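Local coordinates for 2,3-dihydroxy-2,3-dihydrophenylpropionate dehydrogenase (Pseudomonas sp. MC1, PDB 5XTF), which oxidises the cis-dihydrodiol of naphthalene to 1,2-dihydroxynaphthalene with NAD(+), as a tetrameric short-chain dehydrogenase/reductase of naphthalene breakdown, at the interface of chains A and B and the interface of chains A and C. Coordinates in Å, arbitrary orientation; residue numbers count along the deposited sequence, not the author numbering. Chains: chain A/B/C, 2,3-dihydroxy-2,3-dihydrophenylpropionate dehydrogenase.

Contact 1: the interface of chains A and B. Residues chain A 81, 134, 137-138, 141; chain B 118, 121, 125.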
loop_
_atom_site.group_PDB
_atom_site.type_symbol
_atom_site.label_atom_id
_atom_site.label_comp_id
_atom_site.label_asym_id
_atom_site.label_seq_id
_atom_site.Cartn_x
_atom_site.Cartn_y
_atom_site.Cartn_z
ATOM N N HIS A 81 -21.341 25.072 1.233
ATOM C CA HIS A 81 -21.097 24.890 -0.198
ATOM C C HIS A 81 -21.169 26.209 -0.970
ATOM O O HIS A 81 -20.431 26.402 -1.944
ATOM C CB HIS A 81 -22.094 23.896 -0.778
ATOM C CG HIS A 81 -21.876 23.607 -2.228
ATOM N ND1 HIS A 81 -20.839 22.820 -2.680
ATOM C CD2 HIS A 81 -22.564 23.994 -3.328
ATOM C CE1 HIS A 81 -20.896 22.737 -3.999
ATOM N NE2 HIS A 81 -21.936 23.438 -4.416
ATOM N N LYS A 134 -15.874 15.938 3.451
ATOM C CA LYS A 134 -17.017 16.450 2.702
ATOM C C LYS A 134 -16.704 17.803 2.078
ATOM O O LYS A 134 -17.145 18.095 0.961
ATOM C CB LYS A 134 -18.270 16.543 3.580
ATOM C CG LYS A 134 -19.514 16.760 2.738
ATOM C CD LYS A 134 -20.774 16.851 3.552
ATOM C CE LYS A 134 -21.969 16.873 2.615
ATOM N NZ LYS A 134 -23.269 16.791 3.328
ATOM N N PHE A 137 -15.054 17.247 -1.385
ATOM C CA PHE A 137 -16.091 17.002 -2.372
ATOM C C PHE A 137 -16.785 18.306 -2.755
ATOM O O PHE A 137 -17.034 18.563 -3.938
ATOM C CB PHE A 137 -17.110 16.001 -1.827
ATOM C CG PHE A 137 -16.688 14.563 -1.952
ATOM C CD1 PHE A 137 -16.209 13.861 -0.854
ATOM C CD2 PHE A 137 -16.782 13.910 -3.165
ATOM C CE1 PHE A 137 -15.835 12.526 -0.967
ATOM C CE2 PHE A 137 -16.418 12.580 -3.281
ATOM C CZ PHE A 137 -15.938 11.892 -2.181
ATOM N N SER A 138 -17.094 19.141 -1.756
ATOM C CA SER A 138 -17.803 20.393 -2.012
ATOM C C SER A 138 -16.956 21.338 -2.851
ATOM O O SER A 138 -17.427 21.888 -3.853
ATOM C CB SER A 138 -18.208 21.053 -0.690
ATOM O OG SER A 138 -18.687 22.374 -0.902
ATOM N N SER A 141 -16.652 19.824 -6.424
ATOM C CA SER A 141 -17.908 19.987 -7.151
ATOM C C SER A 141 -18.075 21.426 -7.629
ATOM O O SER A 141 -18.457 21.677 -8.778
ATOM C CB SER A 141 -19.081 19.583 -6.255
ATOM O OG SER A 141 -20.322 19.775 -6.916
ATOM N N TRP B 118 -24.862 19.212 -6.598
ATOM C CA TRP B 118 -24.341 19.042 -5.246
ATOM C C TRP B 118 -25.406 18.547 -4.277
ATOM O O TRP B 118 -25.099 17.778 -3.361
ATOM C CB TRP B 118 -23.731 20.352 -4.746
ATOM C CG TRP B 118 -23.315 20.278 -3.315
ATOM C CD1 TRP B 118 -23.883 20.925 -2.260
ATOM C CD2 TRP B 118 -22.255 19.481 -2.777
ATOM N NE1 TRP B 118 -23.234 20.591 -1.092
ATOM C CE2 TRP B 118 -22.229 19.706 -1.383
ATOM C CE3 TRP B 118 -21.318 18.604 -3.341
ATOM C CZ2 TRP B 118 -21.309 19.080 -0.540
ATOM C CZ3 TRP B 118 -20.398 17.979 -2.502
ATOM C CH2 TRP B 118 -20.403 18.222 -1.116
ATOM N N ILE B 121 -25.144 14.930 -4.396
ATOM C CA ILE B 121 -23.888 14.473 -3.812
ATOM C C ILE B 121 -23.936 14.598 -2.297
ATOM O O ILE B 121 -23.550 13.675 -1.568
ATOM C CB ILE B 121 -22.703 15.260 -4.382
ATOM C CG1 ILE B 121 -22.579 15.043 -5.881
ATOM C CG2 ILE B 121 -21.431 14.843 -3.683
ATOM C CD1 ILE B 121 -21.501 15.888 -6.475
ATOM N N PHE B 125 -23.577 11.475 0.206
ATOM C CA PHE B 125 -22.388 11.452 1.052
ATOM C C PHE B 125 -22.778 11.248 2.507
ATOM O O PHE B 125 -22.145 10.466 3.228
ATOM C CB PHE B 125 -21.566 12.740 0.870
ATOM C CG PHE B 125 -20.364 12.835 1.780
ATOM C CD1 PHE B 125 -20.509 13.166 3.116
ATOM C CD2 PHE B 125 -19.090 12.613 1.295
ATOM C CE1 PHE B 125 -19.416 13.239 3.965
ATOM C CE2 PHE B 125 -17.986 12.710 2.134
ATOM C CZ PHE B 125 -18.152 13.015 3.473
#
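Two copies of the long helix 118-150 pack across a two-fold axis here, in a helix-to-helix interface between identical subunits that joins chains A and B within the tetramer. The patch is apolar and aromatic: no nitrogen or oxygen of one chain comes within bonding distance of the other, and B:Trp118, 121 Å² of whose surface is hidden by chain A, is its main element. Its CG stands anti to the backbone N, and this sends the indole toward A:His81, the two side chains meeting tip to tip. The imidazole lies flat on the five-membered ring, with planes only 5° apart and centroids separated by 3.6 Å, so this is a face-to-face stack. The benzo half runs on against helix 118-150 of chain A, where A:Ser138 CA sits over the face of the six-membered ring, 3.8 Å from its centroid, in a CH-pi contact. A:Phe137 CB lies at the indole edge, in its plane, and A:Ser141 CB approaches B:Trp118 CE3. An alanine in place of B:Trp118 would remove the indole and would probably leave the A:His81 ring without its stacking partner and A:Ser138 CA without its aromatic platform, loosening the packing of the paired helices.

Further along the helix, B:Phe125 is met on two sides. The extended chain of A:Lys134 crosses obliquely over one face, its CG 3.8 Å from the ring centroid, so that the lysine contributes its methylenes. A:Phe137 reaches the rim instead, in an edge-to-face pair with planes at 66° and its CD1 3.7 Å from B:Phe125 CE2. The stacked imidazole also has its rotation fixed from within chain A, since A:His81 ND1 and the hydroxyl A:Ser138 OG share a hydrogen bond of 2.8 Å, with 154° at the hydrogen.

Contact 2: the interface of chains A and C. Residues chain A 202-204, 235, 237, 239, 241, 246, 268-272; chain C 260-263.
An aromatic plug-and-pocket contact forms where the 260-263 segment of chain C enters a pocket built from the 202-204 loop, A:Leu237, A:Phe239, A:Ala241 and the turn after strand 266-269 of chain A. C:Phe261 is the plug, with 144 Å² of its surface hidden by chain A and CG anti to its backbone N (chi1 -157°). Its ring is held between two groups centred on opposite faces: A:Ala241 CB, 3.3 Å from the centroid in a CH-pi contact, and the backbone N of A:Gly271. The carbonyl oxygens of A:Gly202 and A:Phe239 lie at the ring edge, in plane, facing the rim rather than the pi cloud. A:Phe239 and C:Phe261 run alongside each other in opposite senses and pair edge-to-face (planes 59°), A:Phe239 CZ being 3.4 Å from C:Phe261 CD1. A backbone hydrogen bond probably sets the depth of insertion: A:Gly271 N donates to C:Phe261 O at 2.9 Å, from above the carbonyl plane.

Beside the ring, A:Ile269 CD1 meets C:Ile262 CG1 at 3.6 Å, and C:Thr263 CG2 touches A:Gly272 CA at the same distance. Water 2 bridges A:Asp270 OD1 and C:Thr263 O, 3.0 Å from each; A:Asp270 OD1 also accepts from A:Gly272 N at 2.7 Å, from above the carboxylate plane, which is likely to steady the glycine turn. The pocket thus sits at the C-terminal end of strand 266-269, beside the loop that follows strand 195-201 and carries the NAD(+)-binding residue A:Thr204.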
loop_
_atom_site.group_PDB
_atom_site.type_symbol
_atom_site.label_atom_id
_atom_site.label_comp_id
_atom_site.label_asym_id
_atom_site.label_seq_id
_atom_site.Cartn_x
_atom_site.Cartn_y
_atom_site.Cartn_z
ATOM N N GLY A 202 3.607 15.950 7.034
ATOM C CA GLY A 202 3.554 15.392 8.373
ATOM C C GLY A 202 4.718 15.843 9.219
ATOM O O GLY A 202 5.791 16.118 8.681
ATOM N N GLY A 203 4.526 15.927 10.531
ATOM C CA GLY A 203 5.610 16.321 11.421
ATOM C C GLY A 203 6.073 17.752 11.249
ATOM O O GLY A 203 7.281 18.027 11.316
ATOM N N THR A 204 5.143 18.678 11.038
ATOM C CA THR A 204 5.479 20.063 10.761
ATOM C C THR A 204 4.875 20.975 11.819
ATOM O O THR A 204 3.710 20.810 12.200
ATOM C CB THR A 204 4.985 20.490 9.361
ATOM O OG1 THR A 204 3.640 20.986 9.447
ATOM C CG2 THR A 204 5.021 19.307 8.391
ATOM N N THR A 235 11.352 13.286 13.807
ATOM C CA THR A 235 11.157 12.435 12.642
ATOM C C THR A 235 12.470 11.717 12.404
ATOM O O THR A 235 13.495 12.077 12.990
ATOM C CB THR A 235 10.765 13.257 11.400
ATOM O OG1 THR A 235 11.859 14.108 11.020
ATOM C CG2 THR A 235 9.550 14.113 11.679
ATOM N N LEU A 237 14.342 12.121 9.891
ATOM C CA LEU A 237 15.270 13.161 9.439
ATOM C C LEU A 237 15.717 14.096 10.553
ATOM O O LEU A 237 16.545 14.974 10.309
ATOM C CB LEU A 237 14.658 13.978 8.301
ATOM C CG LEU A 237 14.717 13.278 6.937
ATOM C CD1 LEU A 237 14.673 14.274 5.841
ATOM C CD2 LEU A 237 15.950 12.414 6.798
ATOM N N PHE A 239 14.226 16.471 12.433
ATOM C CA PHE A 239 13.699 17.799 12.690
ATOM C C PHE A 239 12.251 17.846 12.237
ATOM O O PHE A 239 11.787 16.993 11.473
ATOM C CB PHE A 239 14.538 18.888 11.998
ATOM C CG PHE A 239 14.397 18.921 10.503
ATOM C CD1 PHE A 239 13.587 19.866 9.889
ATOM C CD2 PHE A 239 15.084 18.025 9.710
ATOM C CE1 PHE A 239 13.461 19.905 8.506
ATOM C CE2 PHE A 239 14.964 18.060 8.326
ATOM C CZ PHE A 239 14.154 18.999 7.724
ATOM N N ALA A 241 9.605 20.137 10.144
ATOM C CA ALA A 241 9.727 21.090 9.059
ATOM C C ALA A 241 8.783 22.257 9.291
ATOM O O ALA A 241 7.722 22.113 9.904
ATOM C CB ALA A 241 9.424 20.434 7.714
ATOM N N VAL A 246 7.379 22.338 2.870
ATOM C CA VAL A 246 6.584 21.246 2.332
ATOM C C VAL A 246 5.777 21.675 1.115
ATOM O O VAL A 246 4.894 20.932 0.682
ATOM C CB VAL A 246 5.676 20.631 3.414
ATOM C CG1 VAL A 246 6.512 20.224 4.620
ATOM C CG2 VAL A 246 4.589 21.591 3.823
ATOM N N SER A 268 4.450 11.931 -0.434
ATOM C CA SER A 268 4.679 12.059 1.000
ATOM C C SER A 268 5.812 13.036 1.266
ATOM O O SER A 268 6.867 12.959 0.628
ATOM C CB SER A 268 5.016 10.701 1.618
ATOM O OG SER A 268 3.912 9.840 1.491
ATOM N N ILE A 269 5.611 13.927 2.235
ATOM C CA ILE A 269 6.659 14.857 2.630
ATOM C C ILE A 269 6.612 14.990 4.149
ATOM O O ILE A 269 5.941 15.867 4.705
ATOM C CB ILE A 269 6.521 16.201 1.874
ATOM C CG1 ILE A 269 7.643 17.169 2.235
ATOM C CG2 ILE A 269 5.155 16.855 2.058
ATOM C CD1 ILE A 269 7.913 18.165 1.121
ATOM N N ASP A 270 7.340 14.105 4.828
ATOM C CA ASP A 270 7.074 13.854 6.239
ATOM C C ASP A 270 8.325 13.561 7.057
ATOM O O ASP A 270 8.190 13.037 8.171
ATOM C CB ASP A 270 6.110 12.662 6.374
ATOM C CG ASP A 270 6.697 11.355 5.825
ATOM O OD1 ASP A 270 7.871 11.337 5.385
ATOM O OD2 ASP A 270 5.978 10.333 5.824
ATOM N N GLY A 271 9.525 13.813 6.538
ATOM C CA GLY A 271 10.728 13.456 7.261
ATOM C C GLY A 271 10.901 11.973 7.480
ATOM O O GLY A 271 11.690 11.575 8.334
ATOM N N GLY A 272 10.185 11.145 6.726
ATOM C CA GLY A 272 10.232 9.711 6.913
ATOM C C GLY A 272 9.355 9.177 8.022
ATOM O O GLY A 272 9.561 8.042 8.454
ATOM N N LYS C 260 14.389 18.745 1.102
ATOM C CA LYS C 260 15.110 18.498 2.348
ATOM C C LYS C 260 14.307 17.683 3.350
ATOM O O LYS C 260 14.898 17.072 4.247
ATOM C CB LYS C 260 15.500 19.822 3.002
ATOM C CG LYS C 260 14.362 20.513 3.731
ATOM C CD LYS C 260 14.853 21.661 4.596
ATOM C CE LYS C 260 15.218 22.869 3.753
ATOM N NZ LYS C 260 15.516 24.070 4.600
ATOM N N PHE C 261 12.976 17.669 3.233
ATOM C CA PHE C 261 12.113 16.974 4.182
ATOM C C PHE C 261 11.514 15.691 3.599
ATOM O O PHE C 261 10.583 15.118 4.178
ATOM C CB PHE C 261 11.015 17.926 4.663
ATOM C CG PHE C 261 10.414 17.547 5.984
ATOM C CD1 PHE C 261 11.213 17.385 7.100
ATOM C CD2 PHE C 261 9.045 17.358 6.112
ATOM C CE1 PHE C 261 10.662 17.033 8.324
ATOM C CE2 PHE C 261 8.478 17.008 7.335
ATOM C CZ PHE C 261 9.288 16.847 8.443
ATOM N N ILE C 262 12.046 15.202 2.488
ATOM C CA ILE C 262 11.486 14.041 1.806
ATOM C C ILE C 262 12.470 12.884 1.896
ATOM O O ILE C 262 13.572 12.955 1.340
ATOM C CB ILE C 262 11.164 14.351 0.342
ATOM C CG1 ILE C 262 10.270 15.587 0.256
ATOM C CG2 ILE C 262 10.478 13.149 -0.296
ATOM C CD1 ILE C 262 9.986 16.033 -1.163
ATOM N N THR C 263 12.068 11.811 2.571
ATOM C CA THR C 263 12.819 10.568 2.543
ATOM C C THR C 263 11.823 9.425 2.677
ATOM O O THR C 263 10.731 9.605 3.220
ATOM C CB THR C 263 13.903 10.516 3.636
ATOM O OG1 THR C 263 14.843 9.480 3.324
ATOM C CG2 THR C 263 13.302 10.285 5.045
HETATM O O HOH W 1 8.604 12.124 3.089
HETATM O O HOH W 2 8.225 8.526 4.464
#

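The C-alpha centres of contact 1 and contact 2 lie about 31 Å apart, and the two share no residue. Contact 1 uses helices 81-95 and 118-150, whereas contact 2 uses loops and the end of strand 266-269, so chain A meets chains B and C through separate surfaces. Each interface is two-fold symmetric and repeats its patch with the chains exchanged; together, two such different interfaces allow four copies to close into the tetramer. Contact 2 lies next to a cofactor-binding loop, so subunit association there may also influence the NAD(+) site, although the structure alone does not show this.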